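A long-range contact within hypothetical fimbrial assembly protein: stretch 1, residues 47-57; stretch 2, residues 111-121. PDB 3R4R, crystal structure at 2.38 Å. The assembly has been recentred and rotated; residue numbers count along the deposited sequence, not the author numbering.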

# COMPACT_ATOMS: atom_id res chain seq x y z
N CYS A 47 -10.46 -5.40 6.65
CA CYS A 47 -9.94 -6.07 5.45
C CYS A 47 -11.04 -6.87 4.78
O CYS A 47 -12.07 -7.19 5.38
CB CYS A 47 -8.73 -6.96 5.76
SG CYS A 47 -9.07 -8.38 6.84
N HIS A 48 -10.79 -7.19 3.51
CA HIS A 48 -11.56 -8.02 2.63
C HIS A 48 -10.70 -9.22 2.28
O HIS A 48 -9.57 -9.05 1.82
CB HIS A 48 -12.04 -7.24 1.38
CG HIS A 48 -12.69 -8.10 0.34
ND1 HIS A 48 -14.03 -8.44 0.41
CD2 HIS A 48 -12.17 -8.65 -0.78
CE1 HIS A 48 -14.27 -9.19 -0.65
NE2 HIS A 48 -13.18 -9.35 -1.38
N VAL A 49 -11.20 -10.43 2.55
CA VAL A 49 -10.47 -11.66 2.24
C VAL A 49 -11.30 -12.42 1.21
O VAL A 49 -12.50 -12.59 1.38
CB VAL A 49 -10.16 -12.49 3.52
CG1 VAL A 49 -9.56 -13.85 3.18
CG2 VAL A 49 -9.23 -11.72 4.46
N ALA A 50 -10.66 -12.80 0.12
CA ALA A 50 -11.28 -13.52 -0.96
C ALA A 50 -10.54 -14.83 -1.20
O ALA A 50 -9.31 -14.83 -1.17
CB ALA A 50 -11.31 -12.66 -2.23
N VAL A 51 -11.28 -15.93 -1.42
CA VAL A 51 -10.72 -17.27 -1.70
C VAL A 51 -11.21 -17.69 -3.09
O VAL A 51 -12.41 -17.62 -3.38
CB VAL A 51 -11.07 -18.33 -0.60
CG1 VAL A 51 -10.54 -19.71 -0.96
CG2 VAL A 51 -10.54 -17.90 0.77
N PHE A 52 -10.27 -18.11 -3.95
CA PHE A 52 -10.55 -18.49 -5.34
C PHE A 52 -10.12 -19.90 -5.65
O PHE A 52 -9.10 -20.35 -5.11
CB PHE A 52 -9.81 -17.56 -6.32
CG PHE A 52 -10.06 -16.09 -6.13
CD1 PHE A 52 -11.09 -15.45 -6.81
CD2 PHE A 52 -9.22 -15.32 -5.32
CE1 PHE A 52 -11.32 -14.08 -6.64
CE2 PHE A 52 -9.44 -13.96 -5.15
CZ PHE A 52 -10.49 -13.34 -5.82
N ASP A 53 -10.81 -20.56 -6.61
CA ASP A 53 -10.41 -21.89 -7.07
C ASP A 53 -9.29 -21.76 -8.14
O ASP A 53 -8.84 -20.64 -8.42
CB ASP A 53 -11.62 -22.70 -7.60
CG ASP A 53 -12.42 -22.15 -8.78
OD1 ASP A 53 -11.88 -21.31 -9.53
OD2 ASP A 53 -13.54 -22.65 -9.02
N LYS A 54 -8.85 -22.88 -8.73
CA LYS A 54 -7.79 -22.91 -9.74
C LYS A 54 -8.18 -22.09 -11.01
O LYS A 54 -7.29 -21.55 -11.66
CB LYS A 54 -7.46 -24.37 -10.15
CG LYS A 54 -8.55 -25.18 -10.83
CD LYS A 54 -8.00 -26.50 -11.36
CE LYS A 54 -8.99 -27.31 -12.17
NZ LYS A 54 -8.37 -28.57 -12.69
N ASP A 55 -9.49 -21.99 -11.32
CA ASP A 55 -10.02 -21.31 -12.51
C ASP A 55 -10.24 -19.79 -12.27
O ASP A 55 -10.66 -19.09 -13.21
CB ASP A 55 -11.35 -21.98 -12.91
CG ASP A 55 -11.27 -23.50 -13.11
OD1 ASP A 55 -10.20 -24.00 -13.53
OD2 ASP A 55 -12.30 -24.19 -12.88
N GLY A 56 -9.93 -19.29 -11.06
CA GLY A 56 -10.10 -17.89 -10.67
C GLY A 56 -11.51 -17.49 -10.21
O GLY A 56 -11.84 -16.30 -10.12
N LYS A 57 -12.34 -18.47 -9.92
CA LYS A 57 -13.72 -18.22 -9.50
C LYS A 57 -13.72 -18.02 -7.98
O LYS A 57 -13.19 -18.87 -7.26
CB LYS A 57 -14.65 -19.38 -9.95
CG LYS A 57 -16.12 -19.16 -9.68
CD LYS A 57 -16.94 -20.37 -10.15
CE LYS A 57 -18.43 -20.22 -9.91
NZ LYS A 57 -19.19 -21.40 -10.42
N ASN A 111 -19.70 -3.28 4.54
CA ASN A 111 -19.37 -4.12 3.40
C ASN A 111 -18.11 -3.61 2.72
O ASN A 111 -17.54 -2.64 3.20
CB ASN A 111 -20.57 -4.17 2.39
CG ASN A 111 -20.94 -2.88 1.64
OD1 ASN A 111 -20.50 -1.77 1.95
ND2 ASN A 111 -21.79 -3.01 0.63
N SER A 112 -17.68 -4.23 1.60
CA SER A 112 -16.51 -3.72 0.88
C SER A 112 -16.89 -3.37 -0.56
O SER A 112 -17.85 -3.92 -1.11
CB SER A 112 -15.36 -4.72 0.89
OG SER A 112 -15.46 -5.67 -0.16
N PRO A 113 -16.09 -2.51 -1.25
CA PRO A 113 -16.36 -2.24 -2.68
C PRO A 113 -16.04 -3.46 -3.61
O PRO A 113 -16.26 -3.36 -4.81
CB PRO A 113 -15.41 -1.07 -2.99
CG PRO A 113 -14.36 -1.12 -1.99
CD PRO A 113 -14.93 -1.73 -0.76
N PHE A 114 -15.58 -4.61 -3.06
CA PHE A 114 -15.16 -5.79 -3.84
C PHE A 114 -16.16 -6.95 -3.75
O PHE A 114 -15.94 -8.01 -4.37
CB PHE A 114 -13.80 -6.28 -3.30
CG PHE A 114 -12.86 -5.16 -2.90
CD1 PHE A 114 -12.21 -4.40 -3.86
CD2 PHE A 114 -12.62 -4.88 -1.57
CE1 PHE A 114 -11.40 -3.33 -3.50
CE2 PHE A 114 -11.79 -3.81 -1.20
CZ PHE A 114 -11.19 -3.04 -2.18
N ASP A 115 -17.26 -6.75 -2.99
CA ASP A 115 -18.27 -7.76 -2.73
C ASP A 115 -18.97 -8.31 -3.98
O ASP A 115 -19.38 -9.48 -3.96
CB ASP A 115 -19.36 -7.20 -1.81
CG ASP A 115 -18.92 -6.95 -0.39
OD1 ASP A 115 -17.74 -7.19 -0.09
OD2 ASP A 115 -19.76 -6.58 0.43
N ASN A 116 -19.09 -7.52 -5.04
CA ASN A 116 -19.76 -7.95 -6.27
C ASN A 116 -18.76 -8.51 -7.30
O ASN A 116 -19.17 -8.83 -8.42
CB ASN A 116 -20.56 -6.79 -6.89
CG ASN A 116 -19.74 -5.54 -7.13
OD1 ASN A 116 -18.77 -5.22 -6.41
ND2 ASN A 116 -20.18 -4.75 -8.11
N LEU A 117 -17.46 -8.63 -6.95
CA LEU A 117 -16.42 -9.14 -7.86
C LEU A 117 -16.41 -10.68 -7.75
O LEU A 117 -16.04 -11.24 -6.73
CB LEU A 117 -15.05 -8.51 -7.54
CG LEU A 117 -14.99 -6.97 -7.52
CD1 LEU A 117 -13.60 -6.50 -7.15
CD2 LEU A 117 -15.40 -6.37 -8.87
N THR A 118 -16.90 -11.35 -8.79
CA THR A 118 -17.14 -12.79 -8.78
C THR A 118 -15.94 -13.61 -9.35
O THR A 118 -15.94 -14.83 -9.19
CB THR A 118 -18.39 -13.08 -9.60
OG1 THR A 118 -18.22 -12.51 -10.89
CG2 THR A 118 -19.64 -12.45 -8.98
N THR A 119 -14.95 -12.95 -9.99
CA THR A 119 -13.75 -13.61 -10.52
C THR A 119 -12.51 -12.77 -10.22
O THR A 119 -12.62 -11.56 -10.13
CB THR A 119 -13.84 -13.87 -12.05
OG1 THR A 119 -13.91 -12.64 -12.78
CG2 THR A 119 -14.97 -14.82 -12.43
N TYR A 120 -11.34 -13.42 -10.14
CA TYR A 120 -10.07 -12.73 -9.93
C TYR A 120 -9.67 -11.95 -11.21
O TYR A 120 -9.50 -10.74 -11.15
CB TYR A 120 -8.95 -13.70 -9.51
CG TYR A 120 -7.63 -13.00 -9.24
CD1 TYR A 120 -7.44 -12.26 -8.08
CD2 TYR A 120 -6.57 -13.11 -10.13
CE1 TYR A 120 -6.23 -11.60 -7.84
CE2 TYR A 120 -5.36 -12.47 -9.89
CZ TYR A 120 -5.19 -11.73 -8.74
OH TYR A 120 -3.98 -11.11 -8.49
N ASP A 121 -9.52 -12.64 -12.34
CA ASP A 121 -9.20 -12.02 -13.63
C ASP A 121 -10.35 -12.31 -14.57
O ASP A 121 -10.68 -13.47 -14.79
CB ASP A 121 -7.85 -12.51 -14.19
CG ASP A 121 -7.32 -11.71 -15.38
OD1 ASP A 121 -7.46 -10.46 -15.37
OD2 ASP A 121 -6.67 -12.31 -16.26
O HOH W 1 -10.51 -15.42 -12.81

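The two stretches meet at two separate patches, one around His48 and one around Phe52 and Gly56, and together bury 375 Å² counted over both sides. Residues 47-52 form a strand whose side chains alternate, so that His48 and Phe52 send their CA-to-CB bonds toward stretch 2 while Cys47 points away.

At the first patch, His48 adopts chi1 = 173° (t) with chi2 = 84°, which extends the imidazole from the strand and turns one of its faces to Phe114. The evidence is the position of Phe114 CB: it lies 3.7 Å from His48 NE2 and 3.8 Å from the centroid of the His48 ring, only 18° off the ring normal, the geometry of a CH-pi contact. Phe114, with chi1 = -38° (m), also brings its own ring near, but the two rings are oblique, with centroids 5.2 Å apart and planes at 46°, so the pair is neither a stack nor an edge-to-face arrangement.

The polar neighbours of this imidazole are held by a network within stretch 2. Ser112 has chi1 = 85° (p), and in this conformation its OG donates to Asp115 OD1 at 2.7 Å while accepting from Phe114 N at 3.1 Å (angle 155°). Asp115, at chi1 = -70° (m), turns its carboxylate back across the type I turn from Ser112 to Asp115, where Ser112 N makes weak hydrogen bonds to Asp115 OD2 at 3.3 Å and Asp115 OD1 at 3.4 Å. The CA-to-CB bond of Asp115 points sideways, yet the end of the side chain comes nearer, placing Asp115 OD1 3.9 Å from His48 ND1. Ser112 OG approaches His48 ND1 to 3.2 Å, a distance at which the geometry leaves a hydrogen bond open.

The second patch combines a backbone anchor with aromatic packing. Tyr120 N donates to Gly56 O at 2.9 Å with an N-H...acceptor angle of 163°, a backbone hydrogen bond between the stretches. The same Gly56 O receives a CA-H...O contact from Thr119 CA at 3.3 Å, and a water that donates to Gly56 O at 3.1 Å accepts from Asp121 N at 3.0 Å. Alongside, Lys57 and Thr119 form a single beta bridge, their CA atoms 4.7 Å apart.

Phe52, at chi1 = -54° (m) and chi2 = -91°, presents a ring face to Tyr120 CB, which sits 3.9 Å from the ring centroid and 17° off its normal. With chi1 = -178° (t), Tyr120 directs its ring edge toward the Phe52 face, with centroids 5.4 Å apart and planes at 71°.

Gly56 closes the type I turn that starts at Asp53, and its phi of 83° is a value that favours glycine. Asp53, with chi1 = 60° (p), braces this turn: its OD1 accepts from Lys57 N at 2.9 Å (157°) and, weakly, from Asp55 N at 3.1 Å (127°). Lys57 itself extends all-trans, its CA-to-CB bond pointing away from stretch 2.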